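Local coordinates for nitroreductase family protein (Clostridium novyi, PDB 3G14) that is probably an oxidoreductase of the nitroreductase family, whose members generally use FMN to reduce nitro compounds and related substrates, at residues 53-56 / 57-61; 127-130 / 131-134; 179-182 / 183-186. All coordinates share one frame; numbering follows the deposited sequence.

Interaction 1: residues 53-56 / 57-61; sequences SDKL and KLDIA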
loop_
_atom_site.group_PDB
_atom_site.type_symbol
_atom_site.label_atom_id
_atom_site.label_comp_id
_atom_site.label_asym_id
_atom_site.label_seq_id
_atom_site.Cartn_x
_atom_site.Cartn_y
_atom_site.Cartn_z
ATOM N N SER B 53 3.436 -18.990 17.475
ATOM C CA SER B 53 2.811 -19.915 18.436
ATOM C C SER B 53 1.517 -20.464 17.878
ATOM O O SER B 53 0.630 -19.686 17.510
ATOM C CB SER B 53 2.505 -19.177 19.730
ATOM O OG SER B 53 1.659 -19.938 20.572
ATOM N N ASP B 54 1.359 -21.784 17.893
ATOM C CA ASP B 54 0.168 -22.402 17.333
ATOM C C ASP B 54 -1.076 -21.994 18.110
ATOM O O ASP B 54 -2.139 -21.796 17.507
ATOM C CB ASP B 54 0.311 -23.940 17.265
ATOM C CG ASP B 54 -0.684 -24.590 16.271
ATOM O OD1 ASP B 54 -1.083 -23.936 15.275
ATOM O OD2 ASP B 54 -1.091 -25.771 16.483
ATOM N N LYS B 55 -0.944 -21.832 19.422
ATOM C CA LYS B 55 -2.057 -21.426 20.272
ATOM C C LYS B 55 -2.570 -20.044 19.823
ATOM O O LYS B 55 -3.797 -19.793 19.772
ATOM C CB LYS B 55 -1.605 -21.420 21.749
ATOM C CG LYS B 55 -2.686 -21.081 22.767
ATOM C CD LYS B 55 -2.943 -19.573 22.898
ATOM C CE LYS B 55 -3.996 -19.223 23.991
ATOM N NZ LYS B 55 -4.352 -17.755 23.932
ATOM N N LEU B 56 -1.634 -19.148 19.489
ATOM C CA LEU B 56 -1.988 -17.805 19.009
ATOM C C LEU B 56 -2.594 -17.833 17.585
ATOM O O LEU B 56 -3.507 -17.058 17.262
ATOM C CB LEU B 56 -0.778 -16.853 19.116
ATOM C CG LEU B 56 -0.199 -16.701 20.538
ATOM C CD1 LEU B 56 1.026 -15.747 20.556
ATOM C CD2 LEU B 56 -1.278 -16.240 21.525
ATOM N N LYS B 57 -2.105 -18.724 16.729
ATOM C CA LYS B 57 -2.725 -18.904 15.393
ATOM C C LYS B 57 -4.172 -19.294 15.531
ATOM O O LYS B 57 -5.047 -18.811 14.796
ATOM C CB LYS B 57 -1.993 -19.985 14.594
ATOM C CG LYS B 57 -0.595 -19.619 14.198
ATOM C CD LYS B 57 0.004 -20.756 13.406
ATOM C CE LYS B 57 1.450 -20.682 13.351
ATOM N NZ LYS B 57 1.980 -21.932 12.774
ATOM N N LEU B 58 -4.423 -20.209 16.468
ATOM C CA LEU B 58 -5.777 -20.670 16.750
ATOM C C LEU B 58 -6.640 -19.487 17.221
ATOM O O LEU B 58 -7.751 -19.310 16.743
ATOM C CB LEU B 58 -5.769 -21.841 17.762
ATOM C CG LEU B 58 -7.126 -22.353 18.270
ATOM C CD1 LEU B 58 -8.005 -22.754 17.077
ATOM C CD2 LEU B 58 -6.979 -23.522 19.266
ATOM N N ASP B 59 -6.110 -18.656 18.117
ATOM C CA ASP B 59 -6.834 -17.443 18.568
ATOM C C ASP B 59 -7.164 -16.529 17.382
ATOM O O ASP B 59 -8.286 -16.019 17.261
ATOM C CB ASP B 59 -5.997 -16.607 19.544
ATOM C CG ASP B 59 -5.843 -17.237 20.930
ATOM O OD1 ASP B 59 -6.680 -18.063 21.347
ATOM O OD2 ASP B 59 -4.846 -16.875 21.590
ATOM N N ILE B 60 -6.178 -16.333 16.503
ATOM C CA ILE B 60 -6.389 -15.467 15.325
ATOM C C ILE B 60 -7.425 -16.082 14.393
ATOM O O ILE B 60 -8.360 -15.404 13.930
ATOM C CB ILE B 60 -5.079 -15.151 14.574
ATOM C CG1 ILE B 60 -4.122 -14.345 15.473
ATOM C CG2 ILE B 60 -5.381 -14.412 13.277
ATOM C CD1 ILE B 60 -2.742 -14.251 14.914
ATOM N N ALA B 61 -7.292 -17.387 14.127
ATOM C CA ALA B 61 -8.251 -18.132 13.283
ATOM C C ALA B 61 -9.680 -17.968 13.780
ATOM O O ALA B 61 -10.599 -17.732 12.985
ATOM C CB ALA B 61 -7.876 -19.627 13.253
#

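Interaction 2: residues 127-130 / 131-134; sequences AFNE and NKIK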
loop_
_atom_site.group_PDB
_atom_site.type_symbol
_atom_site.label_atom_id
_atom_site.label_comp_id
_atom_site.label_asym_id
_atom_site.label_seq_id
_atom_site.Cartn_x
_atom_site.Cartn_y
_atom_site.Cartn_z
ATOM N N ALA B 127 -10.764 -8.489 7.953
ATOM C CA ALA B 127 -12.052 -8.659 8.683
ATOM C C ALA B 127 -11.908 -9.629 9.861
ATOM O O ALA B 127 -11.743 -10.831 9.673
ATOM C CB ALA B 127 -13.143 -9.172 7.741
ATOM N N PHE B 128 -11.984 -9.087 11.074
ATOM C CA PHE B 128 -11.784 -9.871 12.283
ATOM C C PHE B 128 -12.358 -9.114 13.460
ATOM O O PHE B 128 -12.578 -7.891 13.401
ATOM C CB PHE B 128 -10.300 -10.208 12.534
ATOM C CG PHE B 128 -9.329 -9.102 12.134
ATOM C CD1 PHE B 128 -9.271 -7.901 12.844
ATOM C CD2 PHE B 128 -8.482 -9.283 11.053
ATOM C CE1 PHE B 128 -8.377 -6.879 12.464
ATOM C CE2 PHE B 128 -7.593 -8.287 10.660
ATOM C CZ PHE B 128 -7.539 -7.089 11.371
ATOM N N ASN B 129 -12.634 -9.863 14.505
ATOM C CA ASN B 129 -12.906 -9.314 15.843
ATOM C C ASN B 129 -11.576 -8.778 16.388
ATOM O O ASN B 129 -10.712 -9.509 16.884
ATOM C CB ASN B 129 -13.485 -10.369 16.742
ATOM C CG ASN B 129 -13.839 -9.843 18.131
ATOM O OD1 ASN B 129 -13.208 -8.921 18.661
ATOM N ND2 ASN B 129 -14.867 -10.419 18.715
ATOM N N GLU B 130 -11.405 -7.476 16.222
ATOM C CA GLU B 130 -10.165 -6.845 16.576
ATOM C C GLU B 130 -9.841 -6.990 18.075
ATOM O O GLU B 130 -8.682 -7.137 18.451
ATOM C CB GLU B 130 -10.259 -5.363 16.198
ATOM C CG GLU B 130 -9.003 -4.593 16.427
ATOM C CD GLU B 130 -9.080 -3.172 15.886
ATOM O OE1 GLU B 130 -10.168 -2.727 15.472
ATOM O OE2 GLU B 130 -8.054 -2.486 15.922
ATOM N N ASN B 131 -10.865 -6.910 18.935
ATOM C CA ASN B 131 -10.623 -7.022 20.365
ATOM C C ASN B 131 -10.017 -8.358 20.731
ATOM O O ASN B 131 -9.136 -8.445 21.612
ATOM C CB ASN B 131 -11.919 -6.834 21.141
ATOM C CG ASN B 131 -12.400 -5.399 21.139
ATOM O OD1 ASN B 131 -11.630 -4.453 20.941
ATOM N ND2 ASN B 131 -13.672 -5.229 21.411
ATOM N N LYS B 132 -10.495 -9.402 20.057
ATOM C CA LYS B 132 -9.996 -10.734 20.302
ATOM C C LYS B 132 -8.551 -10.856 19.870
ATOM O O LYS B 132 -7.770 -11.530 20.562
ATOM C CB LYS B 132 -10.881 -11.818 19.661
ATOM C CG LYS B 132 -12.145 -12.089 20.490
ATOM C CD LYS B 132 -11.815 -12.892 21.765
ATOM C CE LYS B 132 -12.725 -12.568 22.962
ATOM N NZ LYS B 132 -12.320 -13.361 24.198
ATOM N N ILE B 133 -8.174 -10.221 18.768
ATOM C CA ILE B 133 -6.759 -10.276 18.357
ATOM C C ILE B 133 -5.884 -9.468 19.332
ATOM O O ILE B 133 -4.790 -9.894 19.724
ATOM C CB ILE B 133 -6.536 -9.847 16.896
ATOM C CG1 ILE B 133 -7.193 -10.901 15.961
ATOM C CG2 ILE B 133 -4.986 -9.688 16.617
ATOM C CD1 ILE B 133 -7.121 -10.596 14.483
ATOM N N LYS B 134 -6.392 -8.328 19.807
ATOM C CA LYS B 134 -5.640 -7.559 20.798
ATOM C C LYS B 134 -5.436 -8.328 22.087
ATOM O O LYS B 134 -4.363 -8.260 22.687
ATOM C CB LYS B 134 -6.340 -6.257 21.117
ATOM C CG LYS B 134 -6.296 -5.249 19.987
ATOM C CD LYS B 134 -7.173 -4.081 20.407
ATOM C CE LYS B 134 -7.011 -2.868 19.532
ATOM N NZ LYS B 134 -7.993 -1.801 19.903
#

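Interaction 3: residues 179-182 / 183-186; sequences GTSF and MESN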
loop_
_atom_site.group_PDB
_atom_site.type_symbol
_atom_site.label_atom_id
_atom_site.label_comp_id
_atom_site.label_asym_id
_atom_site.label_seq_id
_atom_site.Cartn_x
_atom_site.Cartn_y
_atom_site.Cartn_z
ATOM N N GLY B 179 5.551 -5.876 22.094
ATOM C CA GLY B 179 6.654 -5.436 22.970
ATOM C C GLY B 179 7.807 -6.415 23.129
ATOM O O GLY B 179 8.866 -6.037 23.631
ATOM N N THR B 180 7.608 -7.677 22.751
ATOM C CA THR B 180 8.673 -8.680 22.807
ATOM C C THR B 180 9.441 -8.711 21.465
ATOM O O THR B 180 8.915 -9.123 20.432
ATOM C CB THR B 180 8.116 -10.083 23.130
ATOM O OG1 THR B 180 7.449 -10.047 24.404
ATOM C CG2 THR B 180 9.235 -11.139 23.164
ATOM N N SER B 181 10.682 -8.255 21.519
ATOM C CA SER B 181 11.574 -8.184 20.369
ATOM C C SER B 181 11.763 -9.510 19.626
ATOM O O SER B 181 12.161 -10.523 20.217
ATOM C CB SER B 181 12.940 -7.699 20.849
ATOM O OG SER B 181 13.882 -7.721 19.796
ATOM N N PHE B 182 11.491 -9.499 18.323
ATOM C CA PHE B 182 11.744 -10.670 17.487
ATOM C C PHE B 182 13.259 -10.942 17.457
ATOM O O PHE B 182 13.722 -12.067 17.692
ATOM C CB PHE B 182 11.259 -10.461 16.044
ATOM C CG PHE B 182 11.536 -11.633 15.148
ATOM C CD1 PHE B 182 10.628 -12.691 15.057
ATOM C CD2 PHE B 182 12.728 -11.711 14.424
ATOM C CE1 PHE B 182 10.890 -13.787 14.243
ATOM C CE2 PHE B 182 13.002 -12.815 13.605
ATOM C CZ PHE B 182 12.090 -13.853 13.520
HETATM N N MSE B 183 14.018 -9.915 17.123
HETATM C CA MSE B 183 15.434 -10.149 16.815
HETATM C C MSE B 183 16.278 -10.428 18.041
HETATM O O MSE B 183 17.321 -11.052 17.914
HETATM C CB MSE B 183 16.037 -9.008 16.017
HETATM C CG MSE B 183 15.601 -8.937 14.524
HETATM SE SE MSE B 183 16.144 -7.228 13.959
HETATM C CE MSE B 183 18.053 -7.665 13.770
ATOM N N GLU B 184 15.845 -9.982 19.212
ATOM C CA GLU B 184 16.617 -10.202 20.427
ATOM C C GLU B 184 16.206 -11.483 21.130
ATOM O O GLU B 184 16.830 -11.869 22.104
ATOM C CB GLU B 184 16.444 -9.037 21.392
ATOM C CG GLU B 184 16.865 -7.681 20.842
ATOM C CD GLU B 184 16.492 -6.563 21.795
ATOM O OE1 GLU B 184 16.731 -6.735 23.007
ATOM O OE2 GLU B 184 15.949 -5.529 21.352
ATOM N N SER B 185 15.150 -12.142 20.665
ATOM C CA SER B 185 14.664 -13.340 21.352
ATOM C C SER B 185 15.258 -14.627 20.770
ATOM O O SER B 185 15.620 -14.691 19.591
ATOM C CB SER B 185 13.132 -13.394 21.319
ATOM O OG SER B 185 12.582 -12.349 22.121
ATOM N N ASN B 186 15.366 -15.645 21.621
ATOM C CA ASN B 186 15.611 -17.008 21.167
ATOM C C ASN B 186 14.274 -17.526 20.641
ATOM O O ASN B 186 13.536 -18.212 21.363
ATOM C CB ASN B 186 16.123 -17.888 22.315
HETATM O O HOH W 1 15.140 -13.921 16.347
#

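Interaction 1: residues 53-56 / 57-61
Lys55 and Asp59, one helical turn apart, form a salt bridge in which NZ of Lys55 donates at 2.6 Å to OD2 of Asp59, which receives it on its syn lone pair, the side of the other carboxylate oxygen. The lysine chain starts out away from its partner and is turned back by a bend at chi2 (-81°). CD2 of Leu56 packs at 3.6 Å from the same OD2, so an apolar branch borders the charged pair. A second pair of opposite charges is looser: Asp54 OD1 stands 4.4 Å from Lys57 NZ, too far for a salt bridge, and the aspartate oxygen instead meets the CD methylene of Lys57 at 3.8 Å. Lys57 NZ bonds to the carbonyl O of Ser78. All this takes place on the first turns of helix 54-63, with Ser53 at the N-cap position and its N held by Asp176. The i to i+4 backbone bonds run in succession from Lys57 N to Ser53 O (3.0 Å), Leu58 N to Asp54 O, Asp59 N to Lys55 O and Ile60 N to Leu56 O (2.9 Å). Apolar contacts tie this helix to its surroundings: Leu56 and Ile60 rest on Val51 of strand 46-51, while Leu58 packs on Leu76 of helix 70-77.

Interaction 2: residues 127-130 / 131-134
Ile133 lays its CD1 methyl over one face of the Phe128 ring, a CH-pi contact made where the loop 127-129 turns into helix 130-137, with Asn129 as N-cap. The methyl is 3.9 Å from the ring centroid and 26° off the ring normal, displaced toward the rim nearest CB, and the two side chains cross at about a right angle. Phe128 reaches this position with CG lodged between its backbone N and carbonyl carbon (chi1 36°). Leu148 of strand 144-151 touches both residues, joining the start of the helix to the sheet, and the carbonyl O of Phe128 bonds to Ser95 of the second subunit.

At the cap, the Asn129 side chain reaches the amides at the start of the helix. Its OD1 accepts from Lys132 N at 3.1 Å, with the donor well above the amide carbonyl plane. The flat group also lies against the lysine chain, CG of Asn129 being 3.7 Å from CG of Lys132. The backbone O of Asn129 accepts Ile133 N at 3.2 Å, and Lys132 N only weakly.

The Glu130 and Lys134 side chains cross at a slant, without a salt bridge. Arg144 (salt bridge) and Val145 N (hydrogen bond) hold the carboxylate, and a salt bridge to Asp141 holds the ammonium group, so each charge is probably balanced by its own partner. Glu130 OE2 meets the CE methylene of Lys134 at 3.8 Å, whereas Lys134 NZ is 4.0 Å from that oxygen.

Interaction 3: residues 179-182 / 183-186
Ser181 sets its side chain against that of Glu184, with OG 3.2 Å from CG of Glu184 and CB 3.7 Å from OE2 of the same glutamate. The hydroxyl reaches the amide of Glu184 because a chi1 of 175° turns OG away from the serine's own N; it accepts that N-H at 3.1 Å. The same OG bonds to OD1 of Asp170, so the hydroxyl links the turn to the loop that carries this aspartate. The Glu184 carboxylate also comes close to Asp170, a like-charge approach that may raise the proton affinity of one of the two acids.

The backbone between Phe182 and Ser185 forms a type I beta turn. Its closing bond, from Ser185 N to Phe182 O, measures 3.3 Å. Ser185 makes a shorter bond through its side chain: OG donates to Ser181 O at 2.7 Å, nearly along the C=O axis. The methyl CG2 of Thr180 lies beside that hydroxyl at 3.7 Å. A water donates to Phe182 O at 2.7 Å and, weakly, to Ser185 O, so Phe182 O serves both the turn and the solvent.

Phe182 sends its ring to the protein interior, onto Leu27 and Leu28 of helix 24-35 and onto Leu173 and Ile175 of strand 173-175. Selenomethionine Met183 meets the ring at its edge, in plane, with CG 4.0 Å from CD2 of Phe182. Two serine hydroxyls, one accepting and one donating across the turn, thus supplement the single backbone bond that closes the beta turn, while the buried ring joins this surface segment to helix 24-35 and strand 173-175 by apolar contact.

In the fold
Along the chain the three contacts come in series. Interaction 1 lies on helix 54-63, after strand 46-51; interaction 2 at the start of helix 130-137, ahead of strand 144-151; interaction 3 in the loop after strand 173-175. All three strands belong to one mixed sheet, with 144-151 and 173-175 outermost within this chain. The centres of interactions 1 and 2 are about 12 Å apart, and Ile133 packs on Ala63, so two neighbouring helices meet beside the sheet. Interaction 3 is centred about 19 Å from interaction 1 and about 23 Å from interaction 2; it packs the C-terminal segment onto edge strand 173-175, whereas interaction 2 alone touches the second subunit.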